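Long-range contacts in endo-beta-1,4-glucanase (Bacillus licheniformis, PDB 2JEN), which hydrolyses the beta-1,4-glucan backbone of xyloglucan, a plant cell-wall polysaccharide, as a family 12 glycoside hydrolase: residues 32-37 against 49-53; 135-141 against 234-240; 159-163 against 203-208. The protein carries 1 engineered substitution. The contacts are given in a common frame with arbitrary orientation. Residues are numbered along the deposited sequence.

In the fold
The three contacts are spread along the glycan-binding cleft of a beta-sandwich. Contacts 1 and 2 have centres about 19 Å apart and nearest atoms about 5 Å apart; they do not touch, but both reach the glucose of chain D, contact 1 through Trp-53 and contact 2 through Asp-137 and Trp-139. Contact 3, about 25 Å from contact 1 between centres, brings Trp-159 to the glucose of chain E. It is nested in the chain inside the loop that contact 2 closes, and the two pack directly, with Ala-135 CB 3.7 Å from Trp-159 CD1, because strands 131-141 and 154-163 are sheet neighbours. Glu-243 also hydrogen-bonds bound glucose.

Contact 1: 32-37 against 49-53; sequences SSNPSD and FNNVW. With XYS (alpha-D-xylopyranose), chain B; GLC (alpha-D-glucopyranose), chain C; GLC (alpha-D-glucopyranose), chain D.
Two irregular segments meet here, closest at Ser-36 and Asn-50, whose CA atoms are 4.8 Å apart. Residues 34-37 form a type II beta turn, with Ser-36 at phi/psi 67/13°, and Asn-50 (-83/69°) centres an inverse gamma turn. Two backbone hydrogen bonds join them: Ser-36 N to Asn-50 O (2.8 Å) and Asn-50 N to Asp-37 O (2.9 Å). The t rotamer of Asn-50 aims its amide into the turn, where ND2 donates to Asn-34 O at 3.0 Å, while its OD1 is held by Gln-63. Asp-37, in m, folds back on its own segment: OD2 accepts from Asn-34 N (2.9 Å) and from Ser-32 OG (2.5 Å). Phe-49 (t) turns its ring edge to the turn's carbonyls, CE1 3.5 Å from Ser-36 O, and Pro-35 CB packs on Val-52 CG2 at 3.6 Å. A second subunit bonds Asn-34 through its Gly-60 and Asp-37 OD2 through its Ser-59. With chi1 m, Ser-36 OG shares a hydrogen bond with xylose O4 (2.8 Å), which also accepts from Val-52 N (3.0 Å). Asn-51 (t) sends ND2 to O2 of the chain C glucose (2.9 Å). Trp-53, in p, lies with one face against that sugar and donates from NE1 to O6 of the chain D glucose (3.0 Å). Together they form a wall of the glycan-binding cleft that recognises both glucan backbone and xylose branch, consistent with xyloglucan specificity.

Contact 2: 135-141 against 234-240; sequences AYDIWLH and YVSSVEF. With GLC (alpha-D-glucopyranose), chain D.
Strands 135-141 and 234-240 run antiparallel, axes 4.4 Å apart at closest approach and 164° between directions. At the start, Ala-135 O receives a CA-H...O contact from Phe-240 CA (3.5 Å). Tyr-136 and Phe-240 form a non-hydrogen-bonded pair; Tyr-136 is m and Phe-240 t, so the phenylalanine edge meets the tyrosine face, centroids 5.0 Å apart and planes at 61°. Asp-137 and Glu-239 form a hydrogen-bonded pair, each N to the other's O at 2.8 Å. A water lies 2.7 Å from Asp-137 OD2 and 2.8 Å from Glu-239 OE1, and accepts from Trp-139 NE1 at 3.2 Å; Glu-239 OE2 is bonded to His-97. Ile-138 opposes Val-238, and Ile-138 CG2 also lies 3.8 Å from Val-235 CG1. In the jelly-roll sandwich of family 12, the face carrying Tyr-136, Ile-138, Leu-140, Val-235, Val-238 and Phe-240 is turned to the core, where Tyr-136, Val-238 and Phe-240 pack on strands 118-128 and 247-260, whereas Asp-137 and Trp-139 look into the glycan cleft. Trp-139 (m) sets CH2 3.3 Å from O3 of the chain D glucose; its N donates to Ser-237 O (3.2 Å), and its O takes Ser-236 N (2.8 Å) and, weakly, Ser-237 N (3.5 Å), a classic beta bulge. The register therefore shifts by one, and Leu-140 pairs with Val-235. His-141 bonds Tyr-234 through N to O (3.1 Å) and O to N (2.9 Å), while its ND1 shares a 2.7 Å hydrogen bond with Ser-236 OG.

Contact 3: 159-163 against 203-208; sequences WLNNT and IRTANT. With GLC (alpha-D-glucopyranose), chain E.
Trp-159 and Ile-203 form a parallel bridge, CA atoms 4.7 Å apart, just before the chain turns a corner at Leu-160 (phi/psi -89/-19°) and continues in extended conformation to Thr-163. Opposite, the strand ends at Arg-204 and residues 205-208 loop back, so that Asn-207 comes beside Asn-161 with CA atoms 4.6 Å apart. Three hydrogen bonds satisfy the groups along this seam. Trp-159 O accepts from Arg-204 N at 3.0 Å. Past the corner, Leu-160 O takes Thr-208 N at 2.9 Å, along with a CA-H...O contact from Asn-207 CA at 3.3 Å. Asn-207, in the m rotamer, then substitutes a side chain for a backbone acceptor: its OD1 receives Asn-162 N at 2.9 Å. Its ND2 donates weakly to a water at 3.1 Å, and that water donates to Thr-163 OG1 at 2.7 Å. The proton of Thr-163 OG1 goes to Asn-161 OD1 (2.7 Å). Arg-204, extended from chi1 to chi3, donates from NH1 to Ala-206 O (2.9 Å) within the loop, with NE bonded to His-180; Asn-162 OD1 accepts from Ala-165 N. The apolar part is a CH-pi contact, Ile-203 CD1 lying 3.8 Å from the centroid of the six-membered ring of Trp-159, over one face of this pocket tryptophan, while Trp-159 CH2 comes within 3.6 Å of O2 of the chain E glucose. Strand 131-141 flanks residues 159-163, with Leu-160 and Asn-161 forming a classic bulge opposite Ala-134; strand 180-192 borders Ile-203 and Arg-204, and Leu-160 reaches across to strand 118-128 of the other sheet.

Contact 1: 32-37 against 49-53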
loop_
_atom_site.group_PDB
_atom_site.type_symbol
_atom_site.label_atom_id
_atom_site.label_comp_id
_atom_site.label_asym_id
_atom_site.label_seq_id
_atom_site.Cartn_x
_atom_site.Cartn_y
_atom_site.Cartn_z
ATOM N N SER A 32 6.745 3.473 -11.005
ATOM C CA SER A 32 7.659 2.867 -10.061
ATOM C C SER A 32 7.821 3.757 -8.838
ATOM O O SER A 32 7.640 4.976 -8.945
ATOM C CB SER A 32 8.987 2.558 -10.755
ATOM O OG SER A 32 9.737 1.562 -10.080
ATOM N N SER A 33 8.182 3.168 -7.689
ATOM C CA SER A 33 8.071 3.894 -6.439
ATOM C C SER A 33 9.237 3.772 -5.477
ATOM O O SER A 33 9.205 4.386 -4.411
ATOM C CB SER A 33 6.796 3.498 -5.723
ATOM O OG SER A 33 5.664 3.729 -6.553
ATOM N N ASN A 34 10.281 3.034 -5.815
ATOM C CA ASN A 34 11.424 2.916 -4.920
ATOM C C ASN A 34 12.460 4.002 -5.189
ATOM O O ASN A 34 12.543 4.557 -6.285
ATOM C CB ASN A 34 12.083 1.524 -4.988
ATOM C CG ASN A 34 11.217 0.404 -4.459
ATOM O OD1 ASN A 34 10.764 -0.397 -5.232
ATOM N ND2 ASN A 34 10.944 0.362 -3.195
ATOM N N PRO A 35 13.298 4.282 -4.165
ATOM C CA PRO A 35 14.309 5.310 -4.333
ATOM C C PRO A 35 15.208 5.019 -5.526
ATOM O O PRO A 35 15.678 3.897 -5.700
ATOM C CB PRO A 35 15.103 5.242 -3.028
ATOM C CG PRO A 35 14.089 4.736 -2.008
ATOM C CD PRO A 35 13.292 3.720 -2.809
ATOM N N SER A 36 15.485 6.050 -6.317
ATOM C CA SER A 36 16.418 6.003 -7.451
ATOM C C SER A 36 15.957 5.125 -8.592
ATOM O O SER A 36 16.717 4.882 -9.524
ATOM C CB SER A 36 17.817 5.612 -6.993
ATOM O OG SER A 36 18.316 6.559 -6.079
ATOM N N ASP A 37 14.689 4.700 -8.593
ATOM C CA ASP A 37 14.150 4.020 -9.778
ATOM C C ASP A 37 14.240 4.901 -11.019
ATOM O O ASP A 37 14.181 6.126 -10.935
ATOM C CB ASP A 37 12.721 3.552 -9.552
ATOM C CG ASP A 37 12.596 2.385 -8.563
ATOM O OD1 ASP A 37 13.619 1.821 -8.129
ATOM O OD2 ASP A 37 11.430 2.001 -8.264
ATOM N N PHE A 49 13.457 9.874 -13.129
ATOM C CA PHE A 49 14.299 9.450 -12.011
ATOM C C PHE A 49 13.627 9.746 -10.670
ATOM O O PHE A 49 13.266 10.889 -10.379
ATOM C CB PHE A 49 15.626 10.229 -12.106
ATOM C CG PHE A 49 16.703 9.822 -11.122
ATOM C CD1 PHE A 49 16.895 8.505 -10.737
ATOM C CD2 PHE A 49 17.575 10.773 -10.653
ATOM C CE1 PHE A 49 17.924 8.163 -9.862
ATOM C CE2 PHE A 49 18.575 10.422 -9.763
ATOM C CZ PHE A 49 18.756 9.134 -9.382
ATOM N N ASN A 50 13.422 8.699 -9.867
ATOM C CA ASN A 50 12.759 8.824 -8.573
ATOM C C ASN A 50 13.786 9.270 -7.551
ATOM O O ASN A 50 14.189 8.536 -6.629
ATOM C CB ASN A 50 12.064 7.513 -8.180
ATOM C CG ASN A 50 10.935 7.745 -7.215
ATOM O OD1 ASN A 50 10.373 8.851 -7.186
ATOM N ND2 ASN A 50 10.490 6.716 -6.523
ATOM N N ASN A 51 14.234 10.525 -7.710
ATOM C CA ASN A 51 15.351 11.093 -6.949
ATOM C C ASN A 51 14.867 11.597 -5.607
ATOM O O ASN A 51 14.075 12.531 -5.562
ATOM C CB ASN A 51 15.968 12.234 -7.767
ATOM C CG ASN A 51 17.121 12.912 -7.105
ATOM O OD1 ASN A 51 17.310 12.811 -5.925
ATOM N ND2 ASN A 51 17.885 13.644 -7.898
ATOM N N VAL A 52 15.319 10.940 -4.532
ATOM C CA VAL A 52 14.918 11.249 -3.180
ATOM C C VAL A 52 16.135 11.633 -2.332
ATOM O O VAL A 52 16.255 11.229 -1.175
ATOM C CB VAL A 52 14.091 10.113 -2.550
ATOM C CG1 VAL A 52 12.782 9.953 -3.327
ATOM C CG2 VAL A 52 14.833 8.769 -2.492
ATOM N N TRP A 53 16.993 12.503 -2.876
ATOM C CA TRP A 53 18.293 12.732 -2.289
ATOM C C TRP A 53 18.274 13.333 -0.885
ATOM O O TRP A 53 19.237 13.170 -0.133
ATOM C CB TRP A 53 19.148 13.618 -3.169
ATOM C CG TRP A 53 18.770 15.050 -3.331
ATOM C CD1 TRP A 53 17.954 15.595 -4.299
ATOM C CD2 TRP A 53 19.267 16.156 -2.571
ATOM N NE1 TRP A 53 17.927 16.964 -4.169
ATOM C CE2 TRP A 53 18.732 17.320 -3.136
ATOM C CE3 TRP A 53 20.161 16.262 -1.505
ATOM C CZ2 TRP A 53 19.032 18.590 -2.657
ATOM C CZ3 TRP A 53 20.449 17.529 -1.010
ATOM C CH2 TRP A 53 19.866 18.666 -1.586
HETATM C C1 XYS B . 21.370 10.109 -4.398
HETATM C C2 XYS B . 20.814 9.176 -3.329
HETATM C C3 XYS B . 19.530 8.482 -3.799
HETATM C C4 XYS B . 18.622 9.532 -4.450
HETATM C C5 XYS B . 19.308 10.392 -5.522
HETATM O O2 XYS B . 21.802 8.175 -3.032
HETATM O O3 XYS B . 18.799 7.792 -2.763
HETATM O O4 XYS B . 17.453 8.923 -4.932
HETATM O O5 XYS B . 20.436 10.969 -4.965
HETATM C C1 GLC C . 21.121 17.305 -5.980
HETATM C C2 GLC C . 21.042 16.032 -6.799
HETATM C C3 GLC C . 21.404 14.833 -5.959
HETATM C C4 GLC C . 22.784 15.083 -5.355
HETATM C C5 GLC C . 22.759 16.387 -4.540
HETATM C C6 GLC C . 24.182 16.698 -4.052
HETATM O O2 GLC C . 19.768 15.845 -7.418
HETATM O O3 GLC C . 21.293 13.647 -6.765
HETATM O O4 GLC C . 23.170 14.055 -4.490
HETATM O O5 GLC C . 22.424 17.450 -5.411
HETATM O O6 GLC C . 24.285 16.525 -2.656
HETATM C C1 GLC D . 20.389 22.487 -6.746
HETATM C C2 GLC D . 21.488 21.858 -5.895
HETATM C C3 GLC D . 21.788 20.485 -6.437
HETATM C C4 GLC D . 20.526 19.635 -6.325
HETATM C C5 GLC D . 19.468 20.362 -7.165
HETATM C C6 GLC D . 18.158 19.587 -7.345
HETATM O O1 GLC D . 20.081 23.798 -6.362
HETATM O O2 GLC D . 22.727 22.531 -5.902
HETATM O O3 GLC D . 22.937 20.042 -5.713
HETATM O O4 GLC D . 20.735 18.358 -6.887
HETATM O O5 GLC D . 19.245 21.649 -6.606
HETATM O O6 GLC D . 17.594 19.214 -6.106
#

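Contact 2: 135-141 against 234-240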
loop_
_atom_site.group_PDB
_atom_site.type_symbol
_atom_site.label_atom_id
_atom_site.label_comp_id
_atom_site.label_asym_id
_atom_site.label_seq_id
_atom_site.Cartn_x
_atom_site.Cartn_y
_atom_site.Cartn_z
ATOM N N ALA A 135 11.686 23.194 -11.915
ATOM C CA ALA A 135 12.957 23.786 -12.276
ATOM C C ALA A 135 13.811 22.885 -13.146
ATOM O O ALA A 135 13.913 21.671 -12.878
ATOM C CB ALA A 135 13.761 24.167 -11.024
ATOM N N TYR A 136 14.469 23.484 -14.142
ATOM C CA TYR A 136 15.587 22.860 -14.787
ATOM C C TYR A 136 16.780 22.865 -13.857
ATOM O O TYR A 136 16.981 23.835 -13.113
ATOM C CB TYR A 136 16.000 23.579 -16.055
ATOM C CG TYR A 136 15.088 23.336 -17.227
ATOM C CD1 TYR A 136 15.249 22.224 -18.040
ATOM C CD2 TYR A 136 14.020 24.204 -17.521
ATOM C CE1 TYR A 136 14.403 21.986 -19.092
ATOM C CE2 TYR A 136 13.160 23.961 -18.575
ATOM C CZ TYR A 136 13.361 22.849 -19.387
ATOM O OH TYR A 136 12.516 22.610 -20.467
ATOM N N ASP A 137 17.577 21.816 -13.938
ATOM C CA ASP A 137 18.870 21.706 -13.237
ATOM C C ASP A 137 19.892 21.268 -14.254
ATOM O O ASP A 137 19.747 20.200 -14.879
ATOM C CB ASP A 137 18.787 20.703 -12.081
ATOM C CG ASP A 137 19.805 20.915 -10.988
ATOM O OD1 ASP A 137 20.290 22.038 -10.753
ATOM O OD2 ASP A 137 20.088 19.961 -10.275
ATOM N N ILE A 138 20.857 22.148 -14.528
ATOM C CA ILE A 138 21.867 21.930 -15.541
ATOM C C ILE A 138 23.209 21.799 -14.840
ATOM O O ILE A 138 23.594 22.668 -14.062
ATOM C CB ILE A 138 21.885 23.111 -16.528
ATOM C CG1 ILE A 138 20.527 23.300 -17.224
ATOM C CG2 ILE A 138 23.017 22.969 -17.554
ATOM C CD1 ILE A 138 19.843 24.588 -16.976
ATOM N N TRP A 139 23.907 20.684 -15.064
ATOM C CA TRP A 139 25.160 20.388 -14.405
ATOM C C TRP A 139 26.318 20.602 -15.352
ATOM O O TRP A 139 26.238 20.223 -16.524
ATOM C CB TRP A 139 25.195 18.952 -13.919
ATOM C CG TRP A 139 24.265 18.651 -12.820
ATOM C CD1 TRP A 139 23.150 17.840 -12.862
ATOM C CD2 TRP A 139 24.383 19.114 -11.470
ATOM N NE1 TRP A 139 22.573 17.798 -11.616
ATOM C CE2 TRP A 139 23.322 18.567 -10.743
ATOM C CE3 TRP A 139 25.292 19.936 -10.805
ATOM C CZ2 TRP A 139 23.157 18.807 -9.407
ATOM C CZ3 TRP A 139 25.126 20.157 -9.474
ATOM C CH2 TRP A 139 24.079 19.601 -8.775
ATOM N N LEU A 140 27.395 21.199 -14.824
ATOM C CA LEU A 140 28.621 21.400 -15.582
ATOM C C LEU A 140 29.808 20.832 -14.823
ATOM O O LEU A 140 29.821 20.768 -13.595
ATOM C CB LEU A 140 28.842 22.895 -15.878
ATOM C CG LEU A 140 27.733 23.592 -16.658
ATOM C CD1 LEU A 140 26.683 24.255 -15.793
ATOM C CD2 LEU A 140 28.350 24.591 -17.666
ATOM N N HIS A 141 30.801 20.402 -15.604
ATOM C CA HIS A 141 32.061 19.862 -15.104
ATOM C C HIS A 141 33.213 20.455 -15.897
ATOM O O HIS A 141 33.025 20.962 -16.998
ATOM C CB HIS A 141 32.123 18.346 -15.289
ATOM C CG HIS A 141 31.207 17.550 -14.401
ATOM N ND1 HIS A 141 29.884 17.278 -14.726
ATOM C CD2 HIS A 141 31.470 16.878 -13.259
ATOM C CE1 HIS A 141 29.375 16.508 -13.766
ATOM N NE2 HIS A 141 30.320 16.244 -12.877
ATOM N N TYR A 234 32.192 22.037 -19.569
ATOM C CA TYR A 234 31.252 21.201 -20.311
ATOM C C TYR A 234 29.897 21.183 -19.651
ATOM O O TYR A 234 29.807 21.035 -18.427
ATOM C CB TYR A 234 31.762 19.747 -20.336
ATOM C CG TYR A 234 32.974 19.567 -21.195
ATOM C CD1 TYR A 234 34.240 19.732 -20.662
ATOM C CD2 TYR A 234 32.852 19.233 -22.533
ATOM C CE1 TYR A 234 35.372 19.579 -21.472
ATOM C CE2 TYR A 234 33.986 19.108 -23.350
ATOM C CZ TYR A 234 35.220 19.254 -22.794
ATOM O OH TYR A 234 36.348 19.110 -23.595
ATOM N N VAL A 235 28.832 21.283 -20.460
ATOM C CA VAL A 235 27.510 20.946 -19.969
ATOM C C VAL A 235 27.372 19.420 -19.973
ATOM O O VAL A 235 27.575 18.762 -20.991
ATOM C CB VAL A 235 26.404 21.612 -20.786
ATOM C CG1 VAL A 235 25.019 21.207 -20.274
ATOM C CG2 VAL A 235 26.585 23.150 -20.848
ATOM N N SER A 236 27.072 18.861 -18.803
ATOM C CA SER A 236 27.004 17.422 -18.589
ATOM C C SER A 236 25.578 16.867 -18.599
ATOM O O SER A 236 25.387 15.703 -18.888
ATOM C CB SER A 236 27.635 17.070 -17.255
ATOM O OG SER A 236 28.935 17.589 -17.181
ATOM N N SER A 237 24.611 17.703 -18.266
ATOM C CA SER A 237 23.235 17.260 -17.990
ATOM C C SER A 237 22.287 18.412 -18.150
ATOM O O SER A 237 22.618 19.532 -17.755
ATOM C CB SER A 237 23.231 16.757 -16.521
ATOM O OG SER A 237 21.978 16.326 -16.073
ATOM N N VAL A 238 21.064 18.132 -18.638
ATOM C CA VAL A 238 19.909 18.997 -18.476
ATOM C C VAL A 238 18.820 18.129 -17.885
ATOM O O VAL A 238 18.454 17.096 -18.460
ATOM C CB VAL A 238 19.444 19.636 -19.789
ATOM C CG1 VAL A 238 18.144 20.384 -19.617
ATOM C CG2 VAL A 238 20.553 20.551 -20.353
ATOM N N GLU A 239 18.346 18.553 -16.731
ATOM C CA GLU A 239 17.305 17.852 -15.989
ATOM C C GLU A 239 16.136 18.792 -15.781
ATOM O O GLU A 239 16.331 20.017 -15.726
ATOM C CB GLU A 239 17.826 17.379 -14.621
ATOM C CG GLU A 239 19.175 16.728 -14.684
ATOM C CD GLU A 239 19.689 16.134 -13.402
ATOM O OE1 GLU A 239 19.021 16.231 -12.357
ATOM O OE2 GLU A 239 20.808 15.568 -13.456
ATOM N N PHE A 240 14.934 18.265 -15.627
ATOM C CA PHE A 240 13.772 19.078 -15.282
ATOM C C PHE A 240 12.981 18.324 -14.241
ATOM O O PHE A 240 12.669 17.143 -14.427
ATOM C CB PHE A 240 12.871 19.339 -16.481
ATOM C CG PHE A 240 11.639 20.137 -16.138
ATOM C CD1 PHE A 240 10.450 19.508 -15.885
ATOM C CD2 PHE A 240 11.698 21.518 -16.022
ATOM C CE1 PHE A 240 9.330 20.245 -15.522
ATOM C CE2 PHE A 240 10.607 22.247 -15.649
ATOM C CZ PHE A 240 9.408 21.615 -15.418
HETATM C C1 GLC D . 20.389 22.487 -6.746
HETATM C C2 GLC D . 21.488 21.858 -5.895
HETATM C C3 GLC D . 21.788 20.485 -6.437
HETATM C C4 GLC D . 20.526 19.635 -6.325
HETATM C C5 GLC D . 19.468 20.362 -7.165
HETATM C C6 GLC D . 18.158 19.587 -7.345
HETATM O O1 GLC D . 20.081 23.798 -6.362
HETATM O O2 GLC D . 22.727 22.531 -5.902
HETATM O O3 GLC D . 22.937 20.042 -5.713
HETATM O O4 GLC D . 20.735 18.358 -6.887
HETATM O O5 GLC D . 19.245 21.649 -6.606
HETATM O O6 GLC D . 17.594 19.214 -6.106
HETATM O O HOH W 1 19.931 17.239 -9.950
#

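Contact 3: 159-163 against 203-208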
loop_
_atom_site.group_PDB
_atom_site.type_symbol
_atom_site.label_atom_id
_atom_site.label_comp_id
_atom_site.label_asym_id
_atom_site.label_seq_id
_atom_site.Cartn_x
_atom_site.Cartn_y
_atom_site.Cartn_z
ATOM N N TRP A 159 13.899 28.119 -12.818
ATOM C CA TRP A 159 12.640 27.820 -12.158
ATOM C C TRP A 159 11.463 28.405 -12.941
ATOM O O TRP A 159 11.345 29.628 -13.101
ATOM C CB TRP A 159 12.560 28.359 -10.727
ATOM C CG TRP A 159 13.598 27.900 -9.749
ATOM C CD1 TRP A 159 14.884 27.493 -9.986
ATOM C CD2 TRP A 159 13.432 27.909 -8.335
ATOM N NE1 TRP A 159 15.510 27.204 -8.790
ATOM C CE2 TRP A 159 14.637 27.466 -7.766
ATOM C CE3 TRP A 159 12.383 28.248 -7.501
ATOM C CZ2 TRP A 159 14.818 27.353 -6.387
ATOM C CZ3 TRP A 159 12.565 28.122 -6.115
ATOM C CH2 TRP A 159 13.789 27.693 -5.592
ATOM N N LEU A 160 10.596 27.527 -13.426
ATOM C CA LEU A 160 9.359 27.909 -14.086
ATOM C C LEU A 160 8.216 28.048 -13.108
ATOM O O LEU A 160 7.208 28.674 -13.426
ATOM C CB LEU A 160 9.018 26.906 -15.168
ATOM C CG LEU A 160 10.029 26.719 -16.284
ATOM C CD1 LEU A 160 9.514 25.747 -17.355
ATOM C CD2 LEU A 160 10.509 28.042 -16.916
ATOM N N ASN A 161 8.366 27.457 -11.919
ATOM C CA ASN A 161 7.381 27.582 -10.865
ATOM C C ASN A 161 8.127 27.750 -9.565
ATOM O O ASN A 161 9.072 27.008 -9.296
ATOM C CB ASN A 161 6.498 26.316 -10.796
ATOM C CG ASN A 161 5.441 26.367 -9.686
ATOM O OD1 ASN A 161 5.788 26.423 -8.506
ATOM N ND2 ASN A 161 4.163 26.345 -10.069
ATOM N N ASN A 162 7.700 28.723 -8.748
ATOM C CA ASN A 162 8.137 28.839 -7.362
ATOM C C ASN A 162 6.885 28.889 -6.521
ATOM O O ASN A 162 6.076 29.834 -6.674
ATOM C CB ASN A 162 8.979 30.121 -7.131
ATOM C CG ASN A 162 9.509 30.227 -5.751
ATOM O OD1 ASN A 162 9.356 29.299 -4.946
ATOM N ND2 ASN A 162 10.077 31.395 -5.411
ATOM N N THR A 163 6.675 27.900 -5.648
ATOM C CA THR A 163 5.542 27.891 -4.753
ATOM C C THR A 163 6.036 27.845 -3.323
ATOM O O THR A 163 6.384 26.798 -2.777
ATOM C CB THR A 163 4.583 26.736 -5.078
ATOM O OG1 THR A 163 4.096 26.912 -6.423
ATOM C CG2 THR A 163 3.392 26.727 -4.106
ATOM N N ILE A 203 14.883 32.573 -11.536
ATOM C CA ILE A 203 13.508 32.331 -11.083
ATOM C C ILE A 203 12.551 33.206 -11.855
ATOM O O ILE A 203 12.618 34.439 -11.789
ATOM C CB ILE A 203 13.343 32.519 -9.556
ATOM C CG1 ILE A 203 14.178 31.463 -8.832
ATOM C CG2 ILE A 203 11.828 32.452 -9.124
ATOM C CD1 ILE A 203 14.111 31.519 -7.343
ATOM N N ARG A 204 11.675 32.605 -12.621
ATOM C CA ARG A 204 10.779 33.412 -13.454
ATOM C C ARG A 204 9.979 34.324 -12.594
ATOM O O ARG A 204 9.570 33.957 -11.516
ATOM C CB ARG A 204 9.885 32.519 -14.331
ATOM C CG ARG A 204 9.333 33.255 -15.544
ATOM C CD ARG A 204 8.514 32.295 -16.397
ATOM N NE ARG A 204 7.948 32.954 -17.594
ATOM C CZ ARG A 204 6.769 33.556 -17.653
ATOM N NH1 ARG A 204 5.956 33.650 -16.629
ATOM N NH2 ARG A 204 6.394 34.115 -18.821
ATOM N N THR A 205 9.735 35.576 -13.044
ATOM C CA THR A 205 9.079 36.537 -12.150
ATOM C C THR A 205 7.624 36.213 -11.891
ATOM O O THR A 205 7.077 36.646 -10.867
ATOM C CB THR A 205 9.203 37.983 -12.668
ATOM O OG1 THR A 205 8.705 38.044 -13.999
ATOM C CG2 THR A 205 10.674 38.423 -12.674
ATOM N N ALA A 206 7.024 35.376 -12.753
ATOM C CA ALA A 206 5.701 34.781 -12.515
ATOM C C ALA A 206 5.801 33.340 -12.992
ATOM O O ALA A 206 6.595 33.033 -13.861
ATOM C CB ALA A 206 4.617 35.524 -13.288
ATOM N N ASN A 207 4.981 32.463 -12.411
ATOM C CA ASN A 207 5.014 31.063 -12.810
ATOM C C ASN A 207 4.502 30.893 -14.226
ATOM O O ASN A 207 3.627 31.650 -14.677
ATOM C CB ASN A 207 4.188 30.237 -11.860
ATOM C CG ASN A 207 4.747 30.209 -10.455
ATOM O OD1 ASN A 207 5.927 30.508 -10.210
ATOM N ND2 ASN A 207 3.877 29.842 -9.493
ATOM N N THR A 208 5.024 29.885 -14.921
ATOM C CA THR A 208 4.507 29.492 -16.221
ATOM C C THR A 208 4.464 27.992 -16.354
ATOM O O THR A 208 5.347 27.312 -15.806
ATOM C CB THR A 208 5.348 30.101 -17.377
ATOM O OG1 THR A 208 4.673 29.910 -18.629
ATOM C CG2 THR A 208 6.784 29.566 -17.478
HETATM C C1 GLC E . 17.657 25.720 -1.505
HETATM C C2 GLC E . 17.248 25.886 -2.949
HETATM C C3 GLC E . 17.425 24.607 -3.730
HETATM C C4 GLC E . 18.796 23.969 -3.498
HETATM C C5 GLC E . 19.088 23.942 -1.988
HETATM C C6 GLC E . 20.504 23.435 -1.726
HETATM O O2 GLC E . 15.884 26.249 -3.000
HETATM O O3 GLC E . 17.283 24.896 -5.097
HETATM O O4 GLC E . 18.832 22.668 -4.086
HETATM O O5 GLC E . 19.002 25.249 -1.468
HETATM O O6 GLC E . 20.629 23.106 -0.341
HETATM O O HOH W 2 2.609 29.156 -6.786
#